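Local structure of protein-tyrosine-phosphatase (Shewanella sp., 2Z72) at residues Y24-D28 with N29-T33; Y166-A169 with T170-N174; V232-K236 with K237-A241. The protein probably removes phosphate from phosphotyrosine, as a cold-active, zinc-bound enzyme of the calcineurin-like phosphoesterase family. All coordinates share one frame; numbering follows the deposited sequence. Where two conformers were deposited one is given.

Contacts 1 and 2 form one packed unit, with centres 10 Å apart. The hairpin of contact 1 (24-28 with 29-33) presents one face to the helix of contact 2 (166-169 with 170-174), and the two touch where Asn29 O lies 3.5 Å from Leu172 CD1 and Leu31 CD2 lies 3.5 Å from Leu172 O. Contact 3 (232-236 with 237-241) is a separate helix start, its nearest atoms about 15 Å from contact 2 and about 17 Å from contact 1. None of the three supplies a zinc ligand: the ions are held by Asp78, His80, Asp114, Asn149, His207 and His286.

Contact 1. Residues Y24-D28 with N29-T33; sequences YWICD and NRLKT
Trp25 and Lys32 hold each other through two backbone hydrogen bonds. Lys32 N reaches Trp25 O at 2.8 Å with a nearly straight N-H...O angle of 174°, and Trp25 N returns the bond to Lys32 O, also at 2.8 Å. The same Lys32 O lies at the edge of the indole, in its plane, 3.4 Å from Trp25 CD1. Two residues nearer the turn, Cys27 N binds Arg30 O at 2.8 Å. Its counterpart, Arg30 N to Cys27 O, is longer at 3.2 Å and bent. Asp28 and Asn29, both with positive phi, make the corners of a type I' turn that closes the hairpin.

On the face carrying Tyr24, Ile26, Leu31 and Thr33, Leu31 CD1 sits among atoms of the opposite strand. With its CG anti to the backbone N (chi1 -178°), Leu31 reaches back until CD1 is 3.3 Å from Trp25 O. CD1 also lies 4.0 Å from Tyr24 CB, near the plane of the phenol ring, and in one of the two conformers of Ile26 it meets Ile26 CD1 as well. Thr33 runs alongside Tyr24, pointing the same way, its OG1 3.4 Å from ring atom CD2 in an oblique approach.

The chemistry divides the hairpin. On the face of Trp25, Cys27 and Lys32, the Cys27-Cys47 disulfide ties it to the loop beyond, while Trp25 NE1 on Thr34 OG1 links the two strands of the hairpin itself; the largely apolar face of Ile26 and Leu31 packs against helix 166-172.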
loop_
_atom_site.group_PDB
_atom_site.type_symbol
_atom_site.label_atom_id
_atom_site.label_comp_id
_atom_site.label_asym_id
_atom_site.label_seq_id
_atom_site.Cartn_x
_atom_site.Cartn_y
_atom_site.Cartn_z
ATOM N N TYR A 24 -18.840 -12.664 -0.869
ATOM C CA TYR A 24 -18.917 -13.428 0.343
ATOM C C TYR A 24 -18.804 -12.470 1.538
ATOM O O TYR A 24 -17.841 -11.695 1.599
ATOM C CB TYR A 24 -17.830 -14.473 0.417
ATOM C CG TYR A 24 -17.914 -15.546 -0.623
ATOM C CD1 TYR A 24 -17.125 -15.555 -1.759
ATOM C CD2 TYR A 24 -18.776 -16.570 -0.548
ATOM C CE1 TYR A 24 -17.227 -16.557 -2.692
ATOM C CE2 TYR A 24 -18.891 -17.568 -1.503
ATOM C CZ TYR A 24 -18.123 -17.563 -2.570
ATOM O OH TYR A 24 -18.221 -18.527 -3.513
ATOM N N TRP A 25 -19.726 -12.562 2.475
ATOM C CA TRP A 25 -19.822 -11.689 3.625
ATOM C C TRP A 25 -19.848 -12.534 4.867
ATOM O O TRP A 25 -20.604 -13.534 4.936
ATOM C CB TRP A 25 -21.092 -10.858 3.605
ATOM C CG TRP A 25 -21.372 -10.141 2.330
ATOM C CD1 TRP A 25 -21.954 -10.673 1.211
ATOM C CD2 TRP A 25 -21.118 -8.787 1.983
ATOM N NE1 TRP A 25 -22.062 -9.765 0.231
ATOM C CE2 TRP A 25 -21.566 -8.567 0.651
ATOM C CE3 TRP A 25 -20.557 -7.702 2.670
ATOM C CZ2 TRP A 25 -21.451 -7.319 0.026
ATOM C CZ3 TRP A 25 -20.457 -6.469 2.037
ATOM C CH2 TRP A 25 -20.906 -6.276 0.706
ATOM N N ILE A 26 -19.047 -12.167 5.869
ATOM C CA ILE A 26 -19.181 -12.743 7.203
ATOM C C ILE A 26 -20.044 -11.806 8.030
ATOM O O ILE A 26 -19.665 -10.670 8.269
ATOM C CB ILE A 26 -17.823 -12.939 7.894
ATOM C CG1 ILE A 26 -16.862 -13.692 7.032
ATOM C CG2 ILE A 26 -18.033 -13.640 9.234
ATOM C CD1 ILE A 26 -17.395 -14.978 6.413
ATOM N N CYS A 27 -21.243 -12.281 8.382
ATOM C CA CYS A 27 -22.217 -11.469 9.111
ATOM C C CYS A 27 -22.596 -12.220 10.382
ATOM O O CYS A 27 -23.260 -13.257 10.309
ATOM C CB CYS A 27 -23.437 -11.219 8.229
ATOM S SG CYS A 27 -23.081 -10.590 6.602
ATOM N N ASP A 28 -22.158 -11.777 11.542
ATOM C CA ASP A 28 -22.471 -12.446 12.822
ATOM C C ASP A 28 -22.006 -13.881 12.780
ATOM O O ASP A 28 -22.765 -14.782 13.217
ATOM C CB ASP A 28 -23.953 -12.379 13.106
ATOM C CG ASP A 28 -24.369 -12.410 14.564
ATOM O OD1 ASP A 28 -23.572 -12.284 15.509
ATOM O OD2 ASP A 28 -25.602 -12.559 14.694
ATOM N N ASN A 29 -20.808 -14.136 12.353
ATOM C CA ASN A 29 -20.175 -15.445 12.323
ATOM C C ASN A 29 -20.894 -16.460 11.421
ATOM O O ASN A 29 -20.697 -17.666 11.565
ATOM C CB ASN A 29 -19.916 -16.099 13.674
ATOM C CG ASN A 29 -18.622 -15.619 14.328
ATOM O OD1 ASN A 29 -17.946 -14.729 13.793
ATOM N ND2 ASN A 29 -18.294 -16.151 15.502
ATOM N N ARG A 30 -21.619 -15.970 10.426
ATOM C CA ARG A 30 -22.249 -16.835 9.473
ATOM C C ARG A 30 -21.933 -16.247 8.082
ATOM O O ARG A 30 -21.694 -15.047 7.921
ATOM C CB ARG A 30 -23.762 -16.888 9.686
ATOM C CG ARG A 30 -24.191 -17.530 10.984
ATOM C CD ARG A 30 -24.327 -19.060 10.989
ATOM N NE ARG A 30 -23.008 -19.712 11.025
ATOM C CZ ARG A 30 -22.208 -20.070 11.998
ATOM N NH1 ARG A 30 -21.045 -20.666 11.695
ATOM N NH2 ARG A 30 -22.625 -19.796 13.243
ATOM N N LEU A 31 -21.934 -17.084 7.062
ATOM C CA LEU A 31 -21.663 -16.647 5.703
ATOM C C LEU A 31 -22.927 -16.265 4.981
ATOM O O LEU A 31 -23.884 -17.019 4.950
ATOM C CB LEU A 31 -20.969 -17.800 4.976
ATOM C CG LEU A 31 -20.557 -17.527 3.524
ATOM C CD1 LEU A 31 -19.608 -16.331 3.416
ATOM C CD2 LEU A 31 -19.952 -18.770 2.893
ATOM N N LYS A 32 -22.862 -15.142 4.307
ATOM C CA LYS A 32 -23.847 -14.721 3.331
ATOM C C LYS A 32 -23.144 -14.569 1.990
ATOM O O LYS A 32 -22.052 -14.029 1.925
ATOM C CB LYS A 32 -24.609 -13.479 3.729
ATOM C CG LYS A 32 -25.554 -13.576 4.944
ATOM C CD LYS A 32 -26.463 -12.362 5.091
ATOM C CE LYS A 32 -27.513 -12.360 6.203
ATOM N NZ LYS A 32 -28.523 -11.249 6.068
ATOM N N THR A 33 -23.754 -15.059 0.931
ATOM C CA THR A 33 -23.197 -14.985 -0.416
ATOM C C THR A 33 -24.197 -14.301 -1.281
ATOM O O THR A 33 -25.365 -14.678 -1.346
ATOM C CB THR A 33 -22.939 -16.412 -0.945
ATOM O OG1 THR A 33 -22.096 -17.066 0.002
ATOM C CG2 THR A 33 -22.314 -16.359 -2.317
#

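Contact 2. Residues Y166-A169 with T170-N174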
loop_
_atom_site.group_PDB
_atom_site.type_symbol
_atom_site.label_atom_id
_atom_site.label_comp_id
_atom_site.label_asym_id
_atom_site.label_seq_id
_atom_site.Cartn_x
_atom_site.Cartn_y
_atom_site.Cartn_z
ATOM N N TYR A 166 -9.466 -13.580 11.214
ATOM C CA TYR A 166 -9.691 -13.983 9.828
ATOM C C TYR A 166 -9.825 -15.485 9.704
ATOM O O TYR A 166 -10.144 -15.992 8.628
ATOM C CB TYR A 166 -8.622 -13.383 8.872
ATOM C CG TYR A 166 -8.802 -11.851 8.906
ATOM C CD1 TYR A 166 -7.852 -11.003 9.440
ATOM C CD2 TYR A 166 -9.995 -11.278 8.417
ATOM C CE1 TYR A 166 -8.080 -9.636 9.449
ATOM C CE2 TYR A 166 -10.218 -9.915 8.472
ATOM C CZ TYR A 166 -9.257 -9.080 8.995
ATOM O OH TYR A 166 -9.462 -7.739 9.090
ATOM N N ASP A 167 -9.644 -16.187 10.824
ATOM C CA ASP A 167 -9.953 -17.640 10.767
ATOM C C ASP A 167 -11.457 -17.897 10.545
ATOM O O ASP A 167 -11.823 -18.963 10.079
ATOM C CB ASP A 167 -9.498 -18.350 12.071
ATOM C CG ASP A 167 -8.050 -18.449 12.322
ATOM O OD1 ASP A 167 -7.624 -18.908 13.413
ATOM O OD2 ASP A 167 -7.255 -18.097 11.420
ATOM N N ILE A 168 -12.307 -16.961 10.927
ATOM C CA ILE A 168 -13.724 -17.111 10.662
ATOM C C ILE A 168 -13.953 -17.151 9.164
ATOM O O ILE A 168 -14.570 -18.064 8.584
ATOM C CB ILE A 168 -14.577 -16.024 11.374
ATOM C CG1 ILE A 168 -14.455 -16.027 12.900
ATOM C CG2 ILE A 168 -16.044 -16.160 10.944
ATOM C CD1 ILE A 168 -14.917 -17.339 13.497
ATOM N N ALA A 169 -13.412 -16.164 8.428
ATOM C CA ALA A 169 -13.592 -16.112 6.983
ATOM C C ALA A 169 -12.984 -17.334 6.328
ATOM O O ALA A 169 -13.611 -17.912 5.422
ATOM C CB ALA A 169 -12.968 -14.838 6.443
ATOM N N THR A 170 -11.786 -17.748 6.716
ATOM C CA THR A 170 -11.186 -18.898 6.036
ATOM C C THR A 170 -11.956 -20.178 6.295
ATOM O O THR A 170 -12.057 -21.029 5.417
ATOM C CB THR A 170 -9.688 -19.060 6.364
ATOM O OG1 THR A 170 -9.494 -19.122 7.784
ATOM C CG2 THR A 170 -8.911 -17.872 5.856
ATOM N N THR A 171 -12.518 -20.320 7.486
ATOM C CA THR A 171 -13.356 -21.525 7.785
ATOM C C THR A 171 -14.636 -21.441 6.994
ATOM O O THR A 171 -15.022 -22.404 6.303
ATOM C CB THR A 171 -13.602 -21.625 9.287
ATOM O OG1 THR A 171 -12.353 -21.868 9.945
ATOM C CG2 THR A 171 -14.460 -22.877 9.571
ATOM N N LEU A 172 -15.367 -20.334 7.058
ATOM C CA LEU A 172 -16.698 -20.256 6.445
ATOM C C LEU A 172 -16.678 -20.252 4.938
ATOM O O LEU A 172 -17.538 -20.856 4.320
ATOM C CB LEU A 172 -17.447 -19.035 6.971
ATOM C CG LEU A 172 -17.826 -19.101 8.446
ATOM C CD1 LEU A 172 -18.476 -17.806 8.866
ATOM C CD2 LEU A 172 -18.786 -20.279 8.734
ATOM N N ILE A 173 -15.668 -19.628 4.371
ATOM C CA ILE A 173 -15.487 -19.618 2.905
ATOM C C ILE A 173 -14.689 -20.815 2.438
ATOM O O ILE A 173 -14.503 -21.106 1.219
ATOM C CB ILE A 173 -14.904 -18.271 2.451
ATOM C CG1 ILE A 173 -15.781 -17.116 2.900
ATOM C CG2 ILE A 173 -14.707 -18.152 0.956
ATOM C CD1 ILE A 173 -15.166 -15.735 2.835
ATOM N N ASN A 174 -14.178 -21.567 3.404
ATOM C CA ASN A 174 -13.504 -22.802 3.155
ATOM C C ASN A 174 -12.343 -22.718 2.182
ATOM O O ASN A 174 -12.200 -23.474 1.224
ATOM C CB ASN A 174 -14.553 -23.880 2.714
ATOM C CG ASN A 174 -14.004 -25.263 2.851
ATOM O OD1 ASN A 174 -13.097 -25.554 3.621
ATOM N ND2 ASN A 174 -14.614 -26.153 2.081
#
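A Schellman motif ends helix 166-172, and the side chains of Ile168 and Leu172 meet across its last turn. Asn174, with positive phi, is the C-prime residue: Arg175 N turns back to Thr170 O, and Asn174 N makes a weak bond to Thr171 O. Before this ending the backbone bonds run from residue i+4 to residue i. Thr170 N binds Tyr166 O at 3.1 Å, and Thr171 N makes a hydrogen bond of 3.0 Å to Asp167 O. Leu172 N binds Ile168 O at 2.8 Å with an N-H...O angle of 171°, and Ile173 N binds Ala169 O at 2.9 Å.

Ile168 and Leu172 lie side by side and point the same way, Ile168 CG2 coming within 3.6 Å of Leu172 CD1. Ala169 CB and Ile173 CD1 form a looser apolar pair at 4.3 Å. Thr170 holds OG1 between its own backbone N and carbonyl carbon (chi1 55°), which folds the hydroxyl back onto the preceding turn, 3.3 Å from both Tyr166 O and Asp167 O; either bond would be weak. An alanine here, lacking OG1 and CG2, is likely to leave those two carbonyls without their hydroxyl neighbour and to open a small gap beside Leu180, which Thr170 touches.

The helix lies against the N-terminal three-stranded sheet. Ile168, Ala169 and Leu172 rest on Ile26 of strand 22-27, Ile173 reaches Tyr24 and Leu31, and Ala169 and Ile173 meet Tyr12 of strand 8-14. At the other end Tyr166 OH bonds to Val122 N, at the start of helix 122-138.

Contact 3. Residues V232-K236 with K237-A241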
loop_
_atom_site.group_PDB
_atom_site.type_symbol
_atom_site.label_atom_id
_atom_site.label_comp_id
_atom_site.label_asym_id
_atom_site.label_seq_id
_atom_site.Cartn_x
_atom_site.Cartn_y
_atom_site.Cartn_z
ATOM N N VAL A 232 4.555 -12.892 -7.973
ATOM C CA VAL A 232 4.021 -12.904 -6.605
ATOM C C VAL A 232 3.314 -14.220 -6.284
ATOM O O VAL A 232 3.269 -14.583 -5.107
ATOM C CB VAL A 232 3.179 -11.628 -6.398
ATOM C CG1 VAL A 232 1.891 -11.649 -7.223
ATOM C CG2 VAL A 232 2.838 -11.376 -4.951
ATOM N N ASP A 233 2.917 -14.962 -7.304
ATOM C CA ASP A 233 2.278 -16.276 -7.196
ATOM C C ASP A 233 3.237 -17.428 -7.442
ATOM O O ASP A 233 2.824 -18.601 -7.580
ATOM C CB ASP A 233 1.122 -16.380 -8.216
ATOM C CG ASP A 233 -0.004 -15.434 -7.954
ATOM O OD1 ASP A 233 -0.656 -15.621 -6.906
ATOM O OD2 ASP A 233 -0.285 -14.530 -8.745
ATOM N N ALA A 234 4.531 -17.153 -7.522
ATOM C CA ALA A 234 5.484 -18.258 -7.649
ATOM C C ALA A 234 5.609 -18.950 -6.294
ATOM O O ALA A 234 5.366 -18.432 -5.198
ATOM C CB ALA A 234 6.843 -17.809 -8.184
ATOM N N SER A 235 6.031 -20.239 -6.358
ATOM C CA SER A 235 6.398 -20.903 -5.110
ATOM C C SER A 235 7.620 -20.287 -4.456
ATOM O O SER A 235 8.462 -19.739 -5.117
ATOM C CB SER A 235 6.687 -22.400 -5.334
ATOM O OG SER A 235 7.868 -22.554 -6.117
ATOM N N LYS A 236 7.660 -20.463 -3.126
ATOM C CA LYS A 236 8.877 -20.070 -2.391
ATOM C C LYS A 236 10.104 -20.750 -2.989
ATOM O O LYS A 236 11.098 -20.027 -3.071
ATOM C CB LYS A 236 8.799 -20.421 -0.901
ATOM C CG LYS A 236 9.894 -19.775 -0.046
ATOM C CD LYS A 236 9.874 -20.320 1.378
ATOM C CE LYS A 236 10.841 -19.641 2.298
ATOM N NZ LYS A 236 10.289 -18.433 2.992
ATOM N N LYS A 237 10.013 -22.027 -3.323
ATOM C CA LYS A 237 11.176 -22.711 -3.917
ATOM C C LYS A 237 11.628 -21.973 -5.145
ATOM O O LYS A 237 12.814 -21.733 -5.353
ATOM C CB LYS A 237 10.834 -24.154 -4.286
ATOM C CG LYS A 237 11.815 -24.886 -5.183
ATOM C CD LYS A 237 11.256 -26.276 -5.543
ATOM C CE LYS A 237 12.298 -26.994 -6.416
ATOM N NZ LYS A 237 13.317 -27.658 -5.531
ATOM N N SER A 238 10.684 -21.633 -6.022
ATOM C CA SER A 238 11.078 -20.965 -7.270
ATOM C C SER A 238 11.672 -19.586 -6.996
ATOM O O SER A 238 12.632 -19.202 -7.663
ATOM C CB SER A 238 9.904 -20.790 -8.255
ATOM O OG SER A 238 9.393 -22.080 -8.656
ATOM N N LEU A 239 11.049 -18.863 -6.047
ATOM C CA LEU A 239 11.539 -17.511 -5.739
ATOM C C LEU A 239 12.966 -17.568 -5.215
ATOM O O LEU A 239 13.813 -16.776 -5.523
ATOM C CB LEU A 239 10.613 -16.810 -4.734
ATOM C CG LEU A 239 9.237 -16.425 -5.221
ATOM C CD1 LEU A 239 8.392 -15.786 -4.159
ATOM C CD2 LEU A 239 9.281 -15.454 -6.398
ATOM N N LYS A 240 13.222 -18.558 -4.354
ATOM C CA LYS A 240 14.501 -18.732 -3.729
ATOM C C LYS A 240 15.531 -19.200 -4.754
ATOM O O LYS A 240 16.696 -18.810 -4.669
ATOM C CB LYS A 240 14.448 -19.717 -2.558
ATOM C CG LYS A 240 13.682 -19.199 -1.346
ATOM C CD LYS A 240 14.528 -18.236 -0.524
ATOM C CE LYS A 240 13.726 -17.717 0.694
ATOM N NZ LYS A 240 14.527 -16.825 1.573
ATOM N N ALA A 241 15.151 -20.007 -5.716
ATOM C CA ALA A 241 16.124 -20.605 -6.613
ATOM C C ALA A 241 16.539 -19.671 -7.708
ATOM O O ALA A 241 17.645 -19.832 -8.252
ATOM C CB ALA A 241 15.586 -21.883 -7.262
HETATM O O HOH W 1 6.702 -21.643 -8.902
HETATM O O HOH W 2 11.854 -16.012 3.446
#
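Lys236 and Lys240, one helical turn apart, run side by side in the same direction, with Lys236 CE 3.8 Å from Lys240 CE. Lys236 reaches this line with CG anti to its own N (chi1 -168°), while Lys240 bends at chi2. The two ammonium groups, Lys236 NZ and Lys240 NZ, stay 4.7 Å apart. A water accepts from Lys236 NZ at 2.9 Å and weakly from Lys240 NZ, which probably eases the like charges; Lys240 also makes a cation-pi contact with Phe250.

Around the helix, Ser235 and Ser238 turn their hydroxyls toward each other. Ser235 OG accepts from Ser238 N at 3.0 Å, N-H...O angle 159°. A second water bridges the pair, accepting from Ser235 N at 3.0 Å and lying 2.7 Å from Ser238 OG.

On the buried side Ala234 CB meets Leu239 CD2 at 3.8 Å, and Leu239 continues onto Leu245, Phe249 and Phe250.

The arrangement is that of a helix N-terminus with Ser235 as N-cap: water stands between the two groups that bond directly in a capping box, and Ala234 with Leu239, just before the cap and four residues after it, occupies the positions of a hydrophobic staple.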